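Local coordinates for protein ESSC (Geobacillus thermodenitrificans, PDB 5FWH) that serves as a component of the bacterial type VII secretion apparatus, represented here by the N-terminal forkhead-associated region of an FtsK/SpoIIIE-type ATPase, at residues A140-N145 with D159-P164; Q3-Y8 with Y165-F170. One frame throughout, in Å; residues are numbered along the deposited sequence.

Interaction 1: residues A140-N145 with D159-P164; sequences APLFLN and DVLLCP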
loop_
_atom_site.group_PDB
_atom_site.type_symbol
_atom_site.label_atom_id
_atom_site.label_comp_id
_atom_site.label_asym_id
_atom_site.label_seq_id
_atom_site.Cartn_x
_atom_site.Cartn_y
_atom_site.Cartn_z
ATOM N N ALA A 140 -2.338 6.363 -11.950
ATOM C CA ALA A 140 -1.836 5.664 -10.723
ATOM C C ALA A 140 -2.926 4.895 -9.898
ATOM O O ALA A 140 -3.870 5.526 -9.401
ATOM C CB ALA A 140 -1.127 6.669 -9.828
ATOM N N PRO A 141 -2.813 3.546 -9.772
ATOM C CA PRO A 141 -3.843 2.838 -8.986
ATOM C C PRO A 141 -3.729 3.077 -7.489
ATOM O O PRO A 141 -2.636 2.915 -6.923
ATOM C CB PRO A 141 -3.628 1.364 -9.319
ATOM C CG PRO A 141 -2.421 1.293 -10.203
ATOM C CD PRO A 141 -2.178 2.644 -10.759
ATOM N N LEU A 142 -4.862 3.460 -6.881
ATOM C CA LEU A 142 -4.943 3.864 -5.470
ATOM C C LEU A 142 -6.107 3.182 -4.744
ATOM O O LEU A 142 -7.235 3.091 -5.350
ATOM C CB LEU A 142 -5.146 5.364 -5.455
ATOM C CG LEU A 142 -5.203 6.013 -4.102
ATOM C CD1 LEU A 142 -3.912 5.866 -3.319
ATOM C CD2 LEU A 142 -5.515 7.475 -4.339
ATOM N N PHE A 143 -5.907 2.722 -3.506
ATOM C CA PHE A 143 -6.969 1.920 -2.862
ATOM C C PHE A 143 -7.467 2.555 -1.566
ATOM O O PHE A 143 -6.700 2.995 -0.718
ATOM C CB PHE A 143 -6.528 0.455 -2.643
ATOM C CG PHE A 143 -6.038 -0.228 -3.936
ATOM C CD1 PHE A 143 -4.789 0.072 -4.451
ATOM C CD2 PHE A 143 -6.855 -1.076 -4.643
ATOM C CE1 PHE A 143 -4.314 -0.544 -5.662
ATOM C CE2 PHE A 143 -6.446 -1.661 -5.840
ATOM C CZ PHE A 143 -5.183 -1.375 -6.391
ATOM N N LEU A 144 -8.776 2.609 -1.413
ATOM C CA LEU A 144 -9.408 3.155 -0.176
ATOM C C LEU A 144 -10.000 2.017 0.531
ATOM O O LEU A 144 -10.948 1.426 0.012
ATOM C CB LEU A 144 -10.504 4.149 -0.523
ATOM C CG LEU A 144 -11.380 4.658 0.612
ATOM C CD1 LEU A 144 -10.502 5.404 1.591
ATOM C CD2 LEU A 144 -12.515 5.537 0.017
ATOM N N ASN A 145 -9.424 1.690 1.677
ATOM C CA ASN A 145 -9.802 0.512 2.456
ATOM C C ASN A 145 -9.766 -0.767 1.587
ATOM O O ASN A 145 -10.714 -1.517 1.553
ATOM C CB ASN A 145 -11.198 0.737 3.119
ATOM C CG ASN A 145 -11.253 2.015 3.996
ATOM O OD1 ASN A 145 -12.198 2.798 3.919
ATOM N ND2 ASN A 145 -10.221 2.229 4.793
ATOM N N ASP A 159 -10.282 6.083 7.474
ATOM C CA ASP A 159 -10.101 5.595 6.119
ATOM C C ASP A 159 -8.577 5.433 5.953
ATOM O O ASP A 159 -7.780 6.185 6.578
ATOM C CB ASP A 159 -10.671 6.563 5.092
ATOM C CG ASP A 159 -12.232 6.478 4.969
ATOM O OD1 ASP A 159 -12.809 5.445 5.329
ATOM O OD2 ASP A 159 -12.894 7.446 4.498
ATOM N N VAL A 160 -8.186 4.427 5.170
ATOM C CA VAL A 160 -6.771 4.132 4.822
ATOM C C VAL A 160 -6.622 4.219 3.318
ATOM O O VAL A 160 -7.348 3.556 2.564
ATOM C CB VAL A 160 -6.368 2.750 5.301
ATOM C CG1 VAL A 160 -4.918 2.454 4.924
ATOM C CG2 VAL A 160 -6.544 2.692 6.850
ATOM N N LEU A 161 -5.707 5.042 2.867
ATOM C CA LEU A 161 -5.335 5.056 1.465
ATOM C C LEU A 161 -4.078 4.243 1.285
ATOM O O LEU A 161 -3.113 4.518 2.006
ATOM C CB LEU A 161 -5.138 6.489 1.018
ATOM C CG LEU A 161 -6.435 7.244 0.855
ATOM C CD1 LEU A 161 -6.098 8.729 0.697
ATOM C CD2 LEU A 161 -7.286 6.756 -0.318
ATOM N N LEU A 162 -4.077 3.307 0.312
ATOM C CA LEU A 162 -2.920 2.453 0.021
ATOM C C LEU A 162 -2.559 2.516 -1.432
ATOM O O LEU A 162 -3.438 2.451 -2.279
ATOM C CB LEU A 162 -3.253 0.998 0.197
ATOM C CG LEU A 162 -3.636 0.429 1.528
ATOM C CD1 LEU A 162 -3.797 -1.076 1.394
ATOM C CD2 LEU A 162 -2.625 0.742 2.556
ATOM N N CYS A 163 -1.269 2.596 -1.727
ATOM C CA CYS A 163 -0.737 2.125 -3.014
ATOM C C CYS A 163 0.502 1.214 -2.701
ATOM O O CYS A 163 1.040 1.313 -1.631
ATOM C CB CYS A 163 -0.301 3.352 -3.828
ATOM S SG CYS A 163 0.698 4.451 -2.829
ATOM N N PRO A 164 0.994 0.402 -3.646
ATOM C CA PRO A 164 2.276 -0.301 -3.374
ATOM C C PRO A 164 3.332 0.516 -2.684
ATOM O O PRO A 164 3.770 1.612 -3.132
ATOM C CB PRO A 164 2.722 -0.775 -4.756
ATOM C CG PRO A 164 1.404 -1.173 -5.309
ATOM C CD PRO A 164 0.429 -0.078 -4.912
#
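F143 and L162 form an antiparallel hydrogen-bonded pair, gripped by two main-chain bonds: F143 N to L162 O (2.8 Å) and, straighter at 161°, L162 N to F143 O (2.8 Å). A third bond, almost linear at 174°, runs from N145 N to V160 O over 2.9 Å and continues the pairing beyond the short strand 143-144. Between these bonded positions lies the non-hydrogen-bonded pair L144 and L161, where L161 CA approaches F143 O to 3.3 Å in a CA-H...O contact.

The two strands are neighbours in one sheet of a forkhead-associated-type beta sandwich. L144 and L161 lie on one face, where L161 touches L125 of strand 123-128 in the other sheet of the sandwich, and the nearby L142 touches F123; F143 and L162 take the opposite face, against L7 and W5 of strand 3-8.

L144 can be followed outward. Its CB lies 4.1 Å from L161 CD2, and with CG anti to the backbone N (chi1 172°) the chain leans across the pair, so that CD1 comes to 3.7 Å from D159 CB while also nearing V160 O. D159 crosses this leucine obliquely, and its OD2 accepts a hydrogen bond from R156 N. An alanine at D159 would keep the methyl contact but remove the acceptor of R156 N, and would probably leave the segment from R156 to D159 less firmly held.

Interaction 2: residues Q3-Y8 with Y165-F170; sequences QLWVLY and YMQFVF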
loop_
_atom_site.group_PDB
_atom_site.type_symbol
_atom_site.label_atom_id
_atom_site.label_comp_id
_atom_site.label_asym_id
_atom_site.label_seq_id
_atom_site.Cartn_x
_atom_site.Cartn_y
_atom_site.Cartn_z
ATOM N N GLN A 3 5.287 -6.107 5.344
ATOM C CA GLN A 3 3.994 -6.343 4.810
ATOM C C GLN A 3 4.072 -6.758 3.351
ATOM O O GLN A 3 4.962 -6.318 2.610
ATOM C CB GLN A 3 3.136 -5.118 4.988
ATOM C CG GLN A 3 2.894 -4.834 6.473
ATOM C CD GLN A 3 1.991 -3.635 6.738
ATOM O OE1 GLN A 3 1.053 -3.708 7.567
ATOM N NE2 GLN A 3 2.293 -2.520 6.108
ATOM N N LEU A 4 3.163 -7.650 2.986
ATOM C CA LEU A 4 2.904 -7.871 1.554
ATOM C C LEU A 4 1.593 -7.310 1.171
ATOM O O LEU A 4 0.577 -7.364 1.888
ATOM C CB LEU A 4 2.969 -9.326 1.062
ATOM C CG LEU A 4 2.478 -10.534 1.836
ATOM C CD1 LEU A 4 2.524 -11.718 0.900
ATOM C CD2 LEU A 4 3.353 -10.792 3.045
ATOM N N TRP A 5 1.624 -6.889 -0.052
ATOM C CA TRP A 5 0.479 -6.358 -0.718
ATOM C C TRP A 5 0.121 -7.377 -1.714
ATOM O O TRP A 5 0.976 -7.783 -2.507
ATOM C CB TRP A 5 0.892 -5.113 -1.400
ATOM C CG TRP A 5 1.646 -4.236 -0.502
ATOM C CD1 TRP A 5 2.863 -4.483 0.145
ATOM C CD2 TRP A 5 1.311 -2.941 -0.215
ATOM N NE1 TRP A 5 3.265 -3.403 0.800
ATOM C CE2 TRP A 5 2.297 -2.442 0.655
ATOM C CE3 TRP A 5 0.240 -2.143 -0.562
ATOM C CZ2 TRP A 5 2.234 -1.193 1.180
ATOM C CZ3 TRP A 5 0.193 -0.928 -0.047
ATOM C CH2 TRP A 5 1.194 -0.448 0.807
ATOM N N VAL A 6 -1.136 -7.722 -1.706
ATOM C CA VAL A 6 -1.729 -8.623 -2.681
ATOM C C VAL A 6 -2.820 -7.845 -3.510
ATOM O O VAL A 6 -3.846 -7.440 -3.023
ATOM C CB VAL A 6 -2.301 -9.818 -1.955
ATOM C CG1 VAL A 6 -2.971 -10.806 -2.934
ATOM C CG2 VAL A 6 -1.186 -10.461 -1.134
ATOM N N LEU A 7 -2.486 -7.633 -4.757
ATOM C CA LEU A 7 -3.263 -6.913 -5.694
ATOM C C LEU A 7 -3.830 -7.879 -6.733
ATOM O O LEU A 7 -3.117 -8.678 -7.280
ATOM C CB LEU A 7 -2.417 -5.860 -6.417
ATOM C CG LEU A 7 -1.819 -4.801 -5.457
ATOM C CD1 LEU A 7 -0.392 -5.199 -5.028
ATOM C CD2 LEU A 7 -1.781 -3.430 -6.142
ATOM N N TYR A 8 -5.125 -7.711 -6.975
ATOM C CA TYR A 8 -5.879 -8.507 -7.957
ATOM C C TYR A 8 -7.215 -7.788 -8.222
ATOM O O TYR A 8 -7.709 -7.032 -7.331
ATOM C CB TYR A 8 -6.123 -9.902 -7.396
ATOM C CG TYR A 8 -6.869 -9.879 -6.092
ATOM C CD1 TYR A 8 -6.213 -9.587 -4.902
ATOM C CD2 TYR A 8 -8.226 -10.159 -6.032
ATOM C CE1 TYR A 8 -6.863 -9.578 -3.723
ATOM C CE2 TYR A 8 -8.903 -10.116 -4.836
ATOM C CZ TYR A 8 -8.201 -9.839 -3.685
ATOM O OH TYR A 8 -8.841 -9.792 -2.485
ATOM N N TYR A 165 3.653 -0.046 -1.524
ATOM C CA TYR A 165 4.677 0.414 -0.560
ATOM C C TYR A 165 4.327 1.614 0.330
ATOM O O TYR A 165 5.130 1.994 1.138
ATOM C CB TYR A 165 6.039 0.579 -1.228
ATOM C CG TYR A 165 6.377 -0.438 -2.275
ATOM C CD1 TYR A 165 6.478 -1.748 -1.958
ATOM C CD2 TYR A 165 6.553 -0.061 -3.604
ATOM C CE1 TYR A 165 6.758 -2.687 -2.925
ATOM C CE2 TYR A 165 6.837 -0.983 -4.586
ATOM C CZ TYR A 165 6.931 -2.299 -4.236
ATOM O OH TYR A 165 7.177 -3.242 -5.172
HETATM N N MSE A 166 3.152 2.221 0.241
HETATM C CA MSE A 166 2.871 3.380 1.124
HETATM C C MSE A 166 1.475 3.349 1.767
HETATM O O MSE A 166 0.595 2.760 1.218
HETATM C CB MSE A 166 3.072 4.578 0.203
HETATM C CG MSE A 166 4.552 4.993 -0.153
HETATM SE SE MSE A 166 4.360 6.787 -0.979
HETATM C CE MSE A 166 4.751 7.840 0.624
ATOM N N GLN A 167 1.269 4.007 2.898
ATOM C CA GLN A 167 -0.072 4.222 3.478
ATOM C C GLN A 167 -0.227 5.605 3.990
ATOM O O GLN A 167 0.736 6.165 4.522
ATOM C CB GLN A 167 -0.273 3.365 4.668
ATOM C CG GLN A 167 -0.177 1.913 4.376
ATOM C CD GLN A 167 0.013 1.178 5.677
ATOM O OE1 GLN A 167 1.035 0.470 5.876
ATOM N NE2 GLN A 167 -0.945 1.415 6.618
ATOM N N PHE A 168 -1.432 6.166 3.806
ATOM C CA PHE A 168 -1.799 7.523 4.212
ATOM C C PHE A 168 -3.030 7.439 5.068
ATOM O O PHE A 168 -4.015 6.815 4.643
ATOM C CB PHE A 168 -2.124 8.399 3.025
ATOM C CG PHE A 168 -1.029 8.447 1.976
ATOM C CD1 PHE A 168 -0.903 7.427 1.061
ATOM C CD2 PHE A 168 -0.196 9.525 1.892
ATOM C CE1 PHE A 168 0.060 7.452 0.064
ATOM C CE2 PHE A 168 0.827 9.545 0.958
ATOM C CZ PHE A 168 0.935 8.505 0.040
ATOM N N VAL A 169 -2.970 7.993 6.284
ATOM C CA VAL A 169 -4.125 7.958 7.229
ATOM C C VAL A 169 -4.253 9.309 7.893
ATOM O O VAL A 169 -3.281 9.803 8.443
ATOM C CB VAL A 169 -3.994 6.893 8.332
ATOM C CG1 VAL A 169 -5.327 6.697 9.035
ATOM C CG2 VAL A 169 -3.570 5.553 7.745
ATOM N N PHE A 170 -5.421 9.951 7.785
ATOM C CA PHE A 170 -5.701 11.119 8.605
ATOM C C PHE A 170 -5.961 10.567 10.034
ATOM O O PHE A 170 -6.883 9.741 10.286
ATOM C CB PHE A 170 -6.896 11.939 8.078
ATOM C CG PHE A 170 -6.510 12.928 6.990
ATOM C CD1 PHE A 170 -5.853 14.104 7.312
ATOM C CD2 PHE A 170 -6.755 12.638 5.651
ATOM C CE1 PHE A 170 -5.476 14.986 6.330
ATOM C CE2 PHE A 170 -6.378 13.503 4.650
ATOM C CZ PHE A 170 -5.729 14.694 4.988
#
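Strands 3-8 and 166-170 are not sheet partners: their axes cross at 90° and pass 11.0 Å apart, so side chains have to bridge the gap, W5 from one strand and Q3 and Q167 from both.

The polar part is one tip-to-tip bond between two glutamines. Both chains are extended beyond CG, and Q3 NE2 gives a long but fairly straight hydrogen bond to Q167 OE1 (3.3 Å, 156°); OE1 lies in the amide plane of Q3, whereas the donor sits above the carbonyl plane of Q167 and not on a lone pair.

The aromatic part belongs to W5. With CG anti to its own carbonyl carbon, the indole is carried toward the turn at P164-Y165, whose backbone angles, including a positive phi at Y165, are those of a type II turn. Y165 directs the edge of its ring at the face of the five-membered indole ring, a T-shaped pair with planes 67° apart and centroids separated by 6.0 Å.

The remaining contacts are of indole on backbone. Y165 N lies 3.2 Å above the plane of the W5 ring, toward its rim, and M166 O meets the ring edge at W5 CH2, 3.3 Å away. L162 and L14 also touch this indole, and it joins strand 3-8, in the four-stranded sheet, to the hairpin of the seven-stranded one.

W5 NE1 is buried here with no partner in the model, so the tryptophan appears to act chiefly through its ring surface, while one long amide bond probably adds only a modest polar tie.

How the interactions relate
The centres of the two interactions are about 7 Å apart, and strands 161-163 and 166-170, which follow each other in the chain, connect them as neighbours in the seven-stranded sheet. L161 O and F168 N, 3.0 Å apart, probably form a hydrogen bond between these strands. Along the chain, interaction 1 is nested within the long loop closed by interaction 2, whose first strand comes from the start of the chain. The former is pairing within one sheet; the latter sets a different sheet across its hairpin end. They touch where C163 O approaches W5 CZ3 to 2.9 Å; W5 also meets L162 and L7 meets F143 and P164, so the two sheets probably pack together.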